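Putative cell adhesion protein (Parabacteroides distasonis, PDB 3LIU) is probably a pilus subunit of the FimA/Mfa1 fimbrillin family, serving adhesion at the surface of a gut bacterium. Local coordinates at residues L236-G241 with K289-S294; I205-G210 with G259-Y264. All coordinates share one frame; numbering follows the deposited sequence.

Interaction 1. Residues L236-G241 with K289-S294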
loop_
_atom_site.group_PDB
_atom_site.type_symbol
_atom_site.label_atom_id
_atom_site.label_comp_id
_atom_site.label_asym_id
_atom_site.label_seq_id
_atom_site.Cartn_x
_atom_site.Cartn_y
_atom_site.Cartn_z
ATOM N N LEU A 236 4.996 17.263 -1.987
ATOM C CA LEU A 236 3.714 17.162 -2.706
ATOM C C LEU A 236 3.387 15.679 -3.055
ATOM O O LEU A 236 2.233 15.347 -3.359
ATOM C CB LEU A 236 3.737 17.996 -3.984
ATOM C CG LEU A 236 3.785 19.524 -3.804
ATOM C CD1 LEU A 236 4.050 20.149 -5.147
ATOM C CD2 LEU A 236 2.523 20.082 -3.201
ATOM N N ASP A 237 4.411 14.822 -2.992
ATOM C CA ASP A 237 4.304 13.374 -3.272
ATOM C C ASP A 237 3.894 12.544 -2.081
ATOM O O ASP A 237 3.555 11.380 -2.248
ATOM C CB ASP A 237 5.620 12.852 -3.827
ATOM C CG ASP A 237 5.961 13.478 -5.178
ATOM O OD1 ASP A 237 5.218 13.183 -6.134
ATOM O OD2 ASP A 237 6.957 14.219 -5.270
ATOM N N TYR A 238 3.971 13.131 -0.886
ATOM C CA TYR A 238 3.239 12.662 0.270
ATOM C C TYR A 238 1.766 13.078 0.140
ATOM O O TYR A 238 1.471 14.185 -0.290
ATOM C CB TYR A 238 3.807 13.242 1.589
ATOM C CG TYR A 238 5.104 12.633 2.073
ATOM C CD1 TYR A 238 5.152 11.305 2.480
ATOM C CD2 TYR A 238 6.270 13.392 2.197
ATOM C CE1 TYR A 238 6.294 10.753 2.959
ATOM C CE2 TYR A 238 7.432 12.832 2.674
ATOM C CZ TYR A 238 7.422 11.487 3.059
ATOM O OH TYR A 238 8.534 10.866 3.529
ATOM N N LYS A 239 0.851 12.200 0.563
ATOM C CA LYS A 239 -0.564 12.459 0.489
ATOM C C LYS A 239 -1.204 12.457 1.869
ATOM O O LYS A 239 -0.779 11.761 2.757
ATOM C CB LYS A 239 -1.267 11.433 -0.424
ATOM C CG LYS A 239 -0.640 11.203 -1.789
ATOM C CD LYS A 239 -0.479 12.483 -2.639
ATOM C CE LYS A 239 0.348 12.237 -3.890
ATOM N NZ LYS A 239 0.544 13.478 -4.710
ATOM N N VAL A 240 -2.235 13.275 2.032
ATOM C CA VAL A 240 -2.813 13.543 3.319
ATOM C C VAL A 240 -4.317 13.741 3.139
ATOM O O VAL A 240 -4.777 14.344 2.145
ATOM C CB VAL A 240 -2.166 14.770 4.039
ATOM C CG1 VAL A 240 -2.441 16.128 3.296
ATOM C CG2 VAL A 240 -2.632 14.837 5.465
ATOM N N GLY A 241 -5.084 13.266 4.116
ATOM C CA GLY A 241 -6.551 13.227 3.990
ATOM C C GLY A 241 -7.284 14.549 4.174
ATOM O O GLY A 241 -8.388 14.758 3.623
ATOM N N LYS A 289 10.894 4.761 5.229
ATOM C CA LYS A 289 11.929 5.776 5.470
ATOM C C LYS A 289 11.412 7.111 6.001
ATOM O O LYS A 289 12.125 7.783 6.723
ATOM C CB LYS A 289 12.802 5.968 4.229
ATOM C CG LYS A 289 13.636 4.698 3.962
ATOM C CD LYS A 289 14.316 4.736 2.626
ATOM C CE LYS A 289 15.045 3.416 2.294
ATOM N NZ LYS A 289 16.036 3.677 1.181
ATOM N N GLY A 290 10.197 7.507 5.647
ATOM C CA GLY A 290 9.609 8.749 6.180
ATOM C C GLY A 290 10.493 9.978 6.003
ATOM O O GLY A 290 10.608 10.783 6.903
ATOM N N GLU A 291 11.124 10.120 4.843
ATOM C CA GLU A 291 12.089 11.223 4.663
ATOM C C GLU A 291 11.451 12.602 4.750
ATOM O O GLU A 291 10.327 12.815 4.286
ATOM C CB GLU A 291 12.862 11.120 3.348
ATOM C CG GLU A 291 13.608 9.834 3.140
ATOM C CD GLU A 291 12.769 8.839 2.314
ATOM O OE1 GLU A 291 11.559 8.718 2.574
ATOM O OE2 GLU A 291 13.318 8.243 1.370
ATOM N N VAL A 292 12.178 13.531 5.378
ATOM C CA VAL A 292 11.852 14.961 5.306
ATOM C C VAL A 292 12.978 15.682 4.562
ATOM O O VAL A 292 14.075 15.143 4.337
ATOM C CB VAL A 292 11.581 15.576 6.689
ATOM C CG1 VAL A 292 10.358 14.875 7.358
ATOM C CG2 VAL A 292 12.887 15.545 7.572
ATOM N N LYS A 293 12.715 16.906 4.158
ATOM C CA LYS A 293 13.711 17.676 3.414
ATOM C C LYS A 293 14.880 17.996 4.319
ATOM O O LYS A 293 14.689 18.189 5.504
ATOM C CB LYS A 293 13.063 18.974 2.977
ATOM C CG LYS A 293 13.927 19.897 2.173
ATOM C CD LYS A 293 13.291 21.296 2.140
ATOM C CE LYS A 293 12.494 21.490 0.888
ATOM N NZ LYS A 293 13.381 21.921 -0.227
ATOM N N SER A 294 16.096 18.058 3.788
ATOM C CA SER A 294 17.244 18.387 4.628
ATOM C C SER A 294 17.084 19.824 5.155
ATOM O O SER A 294 16.580 20.712 4.455
ATOM C CB SER A 294 18.543 18.266 3.844
ATOM O OG SER A 294 18.546 19.290 2.879
#
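The phenol of Tyr238 meets the backbone of Gly290 and Glu291, and one hydrogen bond carries the contact. Tyr238 OH donates to Glu291 O over 2.8 Å; the C=O...OH angle of 125° and a donor lying in the carbonyl plane identify a lone pair as the acceptor. With Tyr238 CG anti to its own carbonyl carbon (chi1 -75°), the ring projects from the strand toward the loop, hydroxyl first, with CE2 following at the edge. Tyr238 CE2 lies 3.3 Å from Glu291 O, which sits at the ring edge near its plane.

Van der Waals packing accounts for the remainder. Tyr238 OH rests 3.3 Å from Gly290 C, against the peptide leading into Glu291. Proximity alone does not make a second bond: Tyr238 OH and Glu291 N are 3.0 Å apart, but the angle is poor. Gly290 has positive phi, a backbone conformation that suits glycine at this point of the loop.

The charged end of Glu291 is engaged by others. Its chain bends at chi2 (95°), and OE1 forms a salt bridge with Lys209 while OE2 accepts from Phe227 N; Tyr238 OH stays 3.8 Å from Glu291 OE1.

This is a strand side chain satisfying a carbonyl of an irregular loop, at a largely buried site. Strand 238-240 lies between strand 193-213, antiparallel to it, and strand 262-263, parallel to it, while 289-294 belongs to the loop between strands 282-284 and 308-319.

Interaction 2. Residues I205-G210 with G259-Y264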
loop_
_atom_site.group_PDB
_atom_site.type_symbol
_atom_site.label_atom_id
_atom_site.label_comp_id
_atom_site.label_asym_id
_atom_site.label_seq_id
_atom_site.Cartn_x
_atom_site.Cartn_y
_atom_site.Cartn_z
ATOM N N ILE A 205 -5.323 9.844 7.389
ATOM C CA ILE A 205 -3.948 9.434 7.215
ATOM C C ILE A 205 -3.108 10.617 6.761
ATOM O O ILE A 205 -3.584 11.423 5.948
ATOM C CB ILE A 205 -3.835 8.323 6.134
ATOM C CG1 ILE A 205 -4.707 7.127 6.489
ATOM C CG2 ILE A 205 -2.335 7.921 5.904
ATOM C CD1 ILE A 205 -4.444 6.461 7.836
ATOM N N ALA A 206 -1.888 10.736 7.288
ATOM C CA ALA A 206 -0.947 11.818 6.880
ATOM C C ALA A 206 0.376 11.181 6.468
ATOM O O ALA A 206 0.709 10.106 6.934
ATOM C CB ALA A 206 -0.731 12.833 8.032
ATOM N N SER A 207 1.154 11.845 5.617
ATOM C CA SER A 207 2.403 11.283 5.119
ATOM C C SER A 207 2.295 9.889 4.519
ATOM O O SER A 207 3.160 9.048 4.736
ATOM C CB SER A 207 3.508 11.296 6.194
ATOM O OG SER A 207 3.735 12.627 6.630
ATOM N N ALA A 208 1.260 9.678 3.700
ATOM C CA ALA A 208 1.145 8.488 2.848
ATOM C C ALA A 208 2.026 8.747 1.635
ATOM O O ALA A 208 1.843 9.767 0.962
ATOM C CB ALA A 208 -0.338 8.291 2.402
ATOM N N LYS A 209 2.994 7.878 1.363
ATOM C CA LYS A 209 3.736 8.009 0.113
ATOM C C LYS A 209 2.755 7.778 -1.028
ATOM O O LYS A 209 2.028 6.782 -1.059
ATOM C CB LYS A 209 4.940 7.097 0.061
ATOM C CG LYS A 209 6.095 7.648 0.878
ATOM C CD LYS A 209 7.404 6.981 0.638
ATOM C CE LYS A 209 8.536 7.693 1.414
ATOM N NZ LYS A 209 9.854 7.044 1.276
ATOM N N GLY A 210 2.688 8.746 -1.935
ATOM C CA GLY A 210 1.723 8.678 -3.010
ATOM C C GLY A 210 2.295 8.155 -4.290
ATOM O O GLY A 210 1.603 8.117 -5.308
ATOM N N GLY A 259 5.893 19.675 5.697
ATOM C CA GLY A 259 5.610 20.004 4.315
ATOM C C GLY A 259 4.151 20.211 3.921
ATOM O O GLY A 259 3.205 19.718 4.566
ATOM N N LEU A 260 3.970 20.932 2.824
ATOM C CA LEU A 260 2.677 20.976 2.175
ATOM C C LEU A 260 2.556 19.686 1.382
ATOM O O LEU A 260 3.194 19.503 0.372
ATOM C CB LEU A 260 2.547 22.202 1.263
ATOM C CG LEU A 260 1.290 22.412 0.404
ATOM C CD1 LEU A 260 0.026 22.476 1.259
ATOM C CD2 LEU A 260 1.405 23.727 -0.439
ATOM N N GLN A 261 1.697 18.812 1.870
ATOM C CA GLN A 261 1.409 17.553 1.256
ATOM C C GLN A 261 0.100 17.719 0.459
ATOM O O GLN A 261 -0.701 18.621 0.700
ATOM C CB GLN A 261 1.240 16.489 2.365
ATOM C CG GLN A 261 2.477 16.389 3.252
ATOM C CD GLN A 261 2.433 15.197 4.216
ATOM O OE1 GLN A 261 1.503 14.380 4.178
ATOM N NE2 GLN A 261 3.469 15.072 5.039
ATOM N N THR A 262 -0.102 16.822 -0.495
ATOM C CA THR A 262 -1.278 16.858 -1.365
ATOM C C THR A 262 -2.480 16.144 -0.746
ATOM O O THR A 262 -2.418 14.954 -0.369
ATOM C CB THR A 262 -0.907 16.236 -2.723
ATOM O OG1 THR A 262 0.196 16.973 -3.296
ATOM C CG2 THR A 262 -2.105 16.218 -3.711
ATOM N N LYS A 263 -3.594 16.870 -0.654
ATOM C CA LYS A 263 -4.829 16.300 -0.185
ATOM C C LYS A 263 -5.377 15.239 -1.126
ATOM O O LYS A 263 -5.440 15.422 -2.343
ATOM C CB LYS A 263 -5.862 17.375 -0.034
ATOM C CG LYS A 263 -7.210 16.902 0.510
ATOM C CD LYS A 263 -7.966 18.091 1.088
ATOM C CE LYS A 263 -9.400 18.141 0.706
ATOM N NZ LYS A 263 -9.519 18.634 -0.639
ATOM N N TYR A 264 -5.768 14.136 -0.535
ATOM C CA TYR A 264 -6.420 13.062 -1.237
ATOM C C TYR A 264 -7.596 12.659 -0.361
ATOM O O TYR A 264 -7.407 12.089 0.717
ATOM C CB TYR A 264 -5.418 11.910 -1.482
ATOM C CG TYR A 264 -5.952 10.734 -2.242
ATOM C CD1 TYR A 264 -6.921 10.891 -3.230
ATOM C CD2 TYR A 264 -5.448 9.466 -2.023
ATOM C CE1 TYR A 264 -7.422 9.815 -3.921
ATOM C CE2 TYR A 264 -5.963 8.366 -2.720
ATOM C CZ TYR A 264 -6.944 8.558 -3.661
ATOM O OH TYR A 264 -7.471 7.510 -4.343
#
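Gln261 holds Ser207 by two hydrogen bonds, one to its backbone N and one to its OG, at a break in strand 193-213 beside strand 238-240, in a FimA-type chain whose domains are probably transthyretin-like beta sandwiches. The carboxamide of Gln261 is set alongside Ser207 so that its two ends address two atoms of the same residue. Gln261 OE1 accepts from Ser207 N at 2.9 Å; the donor lies in the carbonyl plane on a lone pair, although the N-H...O angle of 142° shows a bent bond. The other end is straighter: Gln261 NE2 donates to Ser207 OG at 2.9 Å, with an N-H...O angle of 171° and the oxygen almost in the amide plane.

The side-chain torsions explain the reach. Gln261 continues extended beyond CG (chi2 -171°), carrying the amide over the 7.4 Å that separates Gln261 CA from Ser207 CA. Ser207 CB points away overall, yet OG stands beside its own backbone N, and the pair faces the amide together.

Ser207 breaks the strand with a left-handed backbone conformation, consistent with its N-H being met by a side chain. Gln261 touches Tyr238 and Val240 of the intervening strand, and its NE2 also donates to Lys258 O; with Ser207 N on OE1, the amide's rotation is likely to be fixed and its ends told apart. Shortening Gln261 to an alanine would probably leave Ser207 N and OG without these mates at a buried site and take one donor from Lys258 O. Gln261 OE1 also approaches Ser207 CA to 3.4 Å.

Overall arrangement
Followed from the N terminus, the segments come as 205-210, 236-241, 259-264 and 289-294, so the two contacts alternate and cross without nesting. Interaction 2 closes a loop with 48 residues between its segments; interaction 1 opens inside that loop and closes 47 residues after its first segment. Their centres are 6 Å apart, and both draw on one sheet, with strand 238-240 paired to strands 193-213 and 262-263. Interaction 2 links the two flanking strands across that middle one, whereas interaction 1 ties the middle strand to the later loop. Lys239 N with Ala208 O and Thr262 OG1 with Leu236 O probably join the two sites by hydrogen bonds.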